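Local coordinates for protein UDP-glucose 4-epimerase (Campylobacter jejuni subsp. jejuni serotype O:2, PDB 7K3P) that interconverts UDP-glucose and UDP-galactose by inverting C4 of the sugar with the help of bound NAD, and probably does the same for the N-acetylated sugars, at residues Ala209-Ile213 with Ile242-Ile246; Ala217-Ala221 with Ser291-Phe295. The protein carries 2 engineered substitutions. All coordinates share one frame; numbering follows the deposited sequence.

Interaction 1: Ala209-Ile213 with Ile242-Ile246; sequences ATLLI and IRDFI. With ACT (acetate ion), chain G.
Phe245 and Ile213 make the closest apolar contact: Ile213 CG1 stands 3.5 Å from the Phe245 ring centroid, 15° off the ring normal, a CH-pi contact over the middle of one face. With Ile213 CG1 turned anti to its carbonyl carbon (chi1 -60°), that methylene is brought over the ring, and the two side chains run past one another in opposite senses. The Leu212 side chain runs roughly perpendicular to that of Phe245, with Leu212 CB 3.5 Å from Phe245 CZ, approaching obliquely. Ala209 O lies at the ring edge and also packs 3.5 Å from Arg243 CG. Val283 of helix 280-291 touches both Leu212 and Ile213. In this extended short-chain dehydrogenase/reductase fold, the start of helix 212-220 lies against strand 242-246, which belongs to a separate mixed sheet and not to the seven-stranded parallel one. One water links the backbones, donating to Thr210 O (2.9 Å) and to Asp244 O (2.7 Å). Ala209 CB covers one face of the Arg243 guanidinium. At the edge of that group, in plane, sits an acetate, probably from the crystallisation liquor: Arg243 NE reaches OXT at 2.8 Å and NH2 binds O, with the Ala209 and Thr210 amides nearby. Arg243 NH2 also bonds Pro307 O.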
loop_
_atom_site.group_PDB
_atom_site.type_symbol
_atom_site.label_atom_id
_atom_site.label_comp_id
_atom_site.label_asym_id
_atom_site.label_seq_id
_atom_site.Cartn_x
_atom_site.Cartn_y
_atom_site.Cartn_z
ATOM N N ALA A 209 5.788 20.313 16.571
ATOM C CA ALA A 209 5.754 21.716 16.175
ATOM C C ALA A 209 4.987 21.918 14.869
ATOM O O ALA A 209 4.624 23.042 14.535
ATOM C CB ALA A 209 7.184 22.297 16.064
ATOM N N THR A 210 4.759 20.834 14.126
ATOM C CA THR A 210 3.976 20.908 12.890
ATOM C C THR A 210 2.520 21.273 13.200
ATOM O O THR A 210 1.779 21.698 12.310
ATOM C CB THR A 210 4.020 19.582 12.108
ATOM O OG1 THR A 210 3.866 18.500 13.030
ATOM C CG2 THR A 210 5.344 19.424 11.396
ATOM N N LEU A 211 2.123 21.121 14.464
ATOM C CA LEU A 211 0.757 21.427 14.902
ATOM C C LEU A 211 0.719 22.755 15.666
ATOM O O LEU A 211 -0.243 23.035 16.397
ATOM C CB LEU A 211 0.219 20.299 15.790
ATOM C CG LEU A 211 -0.012 18.950 15.105
ATOM C CD1 LEU A 211 -0.244 17.815 16.118
ATOM C CD2 LEU A 211 -1.202 19.082 14.183
ATOM N N LEU A 212 1.767 23.563 15.500
ATOM C CA LEU A 212 1.909 24.821 16.252
ATOM C C LEU A 212 0.715 25.783 16.141
ATOM O O LEU A 212 0.263 26.341 17.142
ATOM C CB LEU A 212 3.195 25.540 15.852
ATOM C CG LEU A 212 3.249 27.021 16.254
ATOM C CD1 LEU A 212 3.359 27.186 17.761
ATOM C CD2 LEU A 212 4.383 27.735 15.548
ATOM N N ILE A 213 0.206 25.984 14.930
ATOM C CA ILE A 213 -0.950 26.865 14.762
ATOM C C ILE A 213 -2.202 26.310 15.459
ATOM O O ILE A 213 -2.951 27.060 16.096
ATOM C CB ILE A 213 -1.239 27.154 13.290
ATOM C CG1 ILE A 213 -0.032 27.843 12.655
ATOM C CG2 ILE A 213 -2.462 28.041 13.154
ATOM C CD1 ILE A 213 -0.398 28.846 11.568
ATOM N N ILE A 242 11.085 26.649 13.080
ATOM C CA ILE A 242 10.388 27.124 11.894
ATOM C C ILE A 242 9.616 25.966 11.245
ATOM O O ILE A 242 10.184 24.913 10.936
ATOM C CB ILE A 242 11.378 27.748 10.882
ATOM C CG1 ILE A 242 11.990 29.024 11.481
ATOM C CG2 ILE A 242 10.670 28.053 9.556
ATOM C CD1 ILE A 242 13.061 29.675 10.628
ATOM N N ARG A 243 8.316 26.157 11.058
ATOM C CA ARG A 243 7.489 25.120 10.446
ATOM C C ARG A 243 6.609 25.685 9.338
ATOM O O ARG A 243 6.480 26.900 9.195
ATOM C CB ARG A 243 6.623 24.418 11.502
ATOM C CG ARG A 243 7.435 23.601 12.504
ATOM C CD ARG A 243 8.209 22.495 11.800
ATOM N NE ARG A 243 8.869 21.594 12.749
ATOM C CZ ARG A 243 10.095 21.769 13.237
ATOM N NH1 ARG A 243 10.817 22.827 12.884
ATOM N NH2 ARG A 243 10.606 20.880 14.086
ATOM N N ASP A 244 5.970 24.781 8.603
ATOM C CA ASP A 244 5.268 25.097 7.378
ATOM C C ASP A 244 3.752 24.996 7.624
ATOM O O ASP A 244 3.243 23.938 8.038
ATOM C CB ASP A 244 5.745 24.101 6.316
ATOM C CG ASP A 244 5.310 24.470 4.917
ATOM O OD1 ASP A 244 4.090 24.635 4.699
ATOM O OD2 ASP A 244 6.196 24.572 4.037
ATOM N N PHE A 245 3.041 26.105 7.419
ATOM C CA PHE A 245 1.579 26.145 7.561
ATOM C C PHE A 245 0.962 26.777 6.317
ATOM O O PHE A 245 1.633 27.522 5.600
ATOM C CB PHE A 245 1.183 26.957 8.797
ATOM C CG PHE A 245 1.904 26.538 10.032
ATOM C CD1 PHE A 245 1.455 25.449 10.773
ATOM C CD2 PHE A 245 3.048 27.210 10.442
ATOM C CE1 PHE A 245 2.133 25.040 11.908
ATOM C CE2 PHE A 245 3.731 26.811 11.577
ATOM C CZ PHE A 245 3.270 25.721 12.315
ATOM N N ILE A 246 -0.308 26.489 6.051
ATOM C CA ILE A 246 -0.934 27.046 4.856
ATOM C C ILE A 246 -2.400 27.421 5.079
ATOM O O ILE A 246 -3.124 26.758 5.840
ATOM C CB ILE A 246 -0.776 26.107 3.640
ATOM C CG1 ILE A 246 -1.129 26.845 2.349
ATOM C CG2 ILE A 246 -1.626 24.826 3.821
ATOM C CD1 ILE A 246 -0.605 26.143 1.106
HETATM C C ACT G . 8.323 18.458 14.304
HETATM O O ACT G . 9.227 18.483 15.185
HETATM O OXT ACT G . 7.633 19.497 14.145
HETATM C CH3 ACT G . 8.058 17.234 13.484
HETATM O O HOH W 1 2.837 21.794 9.660
#

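Interaction 2: Ala217-Ala221 with Ser291-Phe295; sequences AECAA and SGVDF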
loop_
_atom_site.group_PDB
_atom_site.type_symbol
_atom_site.label_atom_id
_atom_site.label_comp_id
_atom_site.label_asym_id
_atom_site.label_seq_id
_atom_site.Cartn_x
_atom_site.Cartn_y
_atom_site.Cartn_z
ATOM N N ALA A 217 -4.045 28.207 18.455
ATOM C CA ALA A 217 -5.484 28.439 18.354
ATOM C C ALA A 217 -6.248 27.841 19.540
ATOM O O ALA A 217 -7.174 28.473 20.086
ATOM C CB ALA A 217 -6.025 27.883 17.030
ATOM N N GLU A 218 -5.867 26.625 19.939
ATOM C CA GLU A 218 -6.507 25.959 21.079
ATOM C C GLU A 218 -6.306 26.745 22.383
ATOM O O GLU A 218 -7.227 26.850 23.199
ATOM C CB GLU A 218 -6.010 24.509 21.229
ATOM C CG GLU A 218 -6.550 23.518 20.182
ATOM C CD GLU A 218 -5.936 22.122 20.315
ATOM O OE1 GLU A 218 -4.897 21.984 21.000
ATOM O OE2 GLU A 218 -6.487 21.163 19.732
ATOM N N CYS A 219 -5.105 27.291 22.574
ATOM C CA CYS A 219 -4.812 28.118 23.752
ATOM C C CYS A 219 -5.620 29.414 23.728
ATOM O O CYS A 219 -6.198 29.818 24.732
ATOM C CB CYS A 219 -3.319 28.462 23.829
ATOM S SG CYS A 219 -2.235 27.081 24.260
ATOM N N ALA A 220 -5.629 30.065 22.568
ATOM C CA ALA A 220 -6.336 31.328 22.393
ATOM C C ALA A 220 -7.837 31.153 22.590
ATOM O O ALA A 220 -8.526 32.090 22.989
ATOM C CB ALA A 220 -6.046 31.915 21.023
ATOM N N ALA A 221 -8.347 29.957 22.309
ATOM C CA ALA A 221 -9.775 29.705 22.457
ATOM C C ALA A 221 -10.131 29.203 23.861
ATOM O O ALA A 221 -11.288 28.876 24.134
ATOM C CB ALA A 221 -10.258 28.731 21.396
ATOM N N SER A 291 -6.374 37.419 18.221
ATOM C CA SER A 291 -7.444 36.931 19.084
ATOM C C SER A 291 -7.720 37.867 20.257
ATOM O O SER A 291 -8.811 37.838 20.835
ATOM C CB SER A 291 -7.098 35.551 19.643
ATOM O OG SER A 291 -6.046 35.648 20.589
ATOM N N GLY A 292 -6.725 38.673 20.626
ATOM C CA GLY A 292 -6.827 39.510 21.812
ATOM C C GLY A 292 -6.665 38.732 23.109
ATOM O O GLY A 292 -6.916 39.259 24.198
ATOM N N VAL A 293 -6.242 37.474 22.994
ATOM C CA VAL A 293 -6.076 36.613 24.158
ATOM C C VAL A 293 -4.604 36.460 24.473
ATOM O O VAL A 293 -3.840 35.946 23.653
ATOM C CB VAL A 293 -6.659 35.213 23.918
ATOM C CG1 VAL A 293 -6.445 34.337 25.147
ATOM C CG2 VAL A 293 -8.133 35.300 23.581
ATOM N N ASP A 294 -4.208 36.912 25.661
ATOM C CA ASP A 294 -2.835 36.764 26.118
ATOM C C ASP A 294 -2.685 35.428 26.851
ATOM O O ASP A 294 -2.459 35.394 28.065
ATOM C CB ASP A 294 -2.462 37.932 27.035
ATOM C CG ASP A 294 -0.993 37.941 27.403
ATOM O OD1 ASP A 294 -0.202 37.257 26.706
ATOM O OD2 ASP A 294 -0.634 38.638 28.384
ATOM N N PHE A 295 -2.814 34.328 26.109
ATOM C CA PHE A 295 -2.758 32.987 26.700
ATOM C C PHE A 295 -1.380 32.685 27.272
ATOM O O PHE A 295 -0.400 33.352 26.935
ATOM C CB PHE A 295 -3.176 31.907 25.685
ATOM C CG PHE A 295 -2.359 31.905 24.421
ATOM C CD1 PHE A 295 -1.147 31.226 24.360
ATOM C CD2 PHE A 295 -2.809 32.576 23.289
ATOM C CE1 PHE A 295 -0.390 31.223 23.194
ATOM C CE2 PHE A 295 -2.063 32.582 22.121
ATOM C CZ PHE A 295 -0.851 31.905 22.072
#
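Cys219 CB packs over one face of the Phe295 ring, 3.9 Å from the centroid and 27° off the normal, displaced toward the rim on the CG-CD1 side. Cys219 SG, oblique and 5.0 Å from that centroid, adds a sulfur-aromatic contact. Phe295 CG sits between its backbone N and carbonyl carbon (chi1 57°), a rotamer that lets the ring reach along the helix to Ala220, whose CB is 4.0 Å from Phe295 CD2. Leu227 of strand 226-230 touches both Cys219 and Phe295, and Lys288 makes a cation-pi contact with the ring. On the partly exposed side less surface is buried, 26 Å² of Val293 and 16 Å² of Ser291 against 59 Å² of Phe295. There Ala220 CB and Val293 CB stand 4.4 Å apart, although Val293 CG2 comes within 3.3 Å of Ala220 O. Ser291 OG, 3.8 Å from Ala220 CB, bonds Met287 O of its own helix and accepts from Val293 N at 3.0 Å. That last bond defines an ST turn, and Gly292, with phi 75°, takes the chain out of helix 280-291 toward strand 296-300, a helix-to-strand connection packed against the C-terminal end of helix 212-220.

In the fold
Helix 212-220 is common to both contacts: interaction 1 uses its start and interaction 2 its last turn, with centres 16 Å apart. Both are mostly buried, but interaction 2 lies farther out, about 24 Å from the centre of the chain against 13 Å for interaction 1, which is also the larger, burying 309 Å² against 221 Å². Each puts an aliphatic carbon over a phenylalanine face. They differ in polar chemistry: at 209-213 with 242-246 a water joins the two backbones and an acetate binds Arg243 at the edge, whereas at 217-221 with 291-295 the polar bonds stay within one segment or go to other residues. Helices 280-291 and 330-343 touch residues of both contacts.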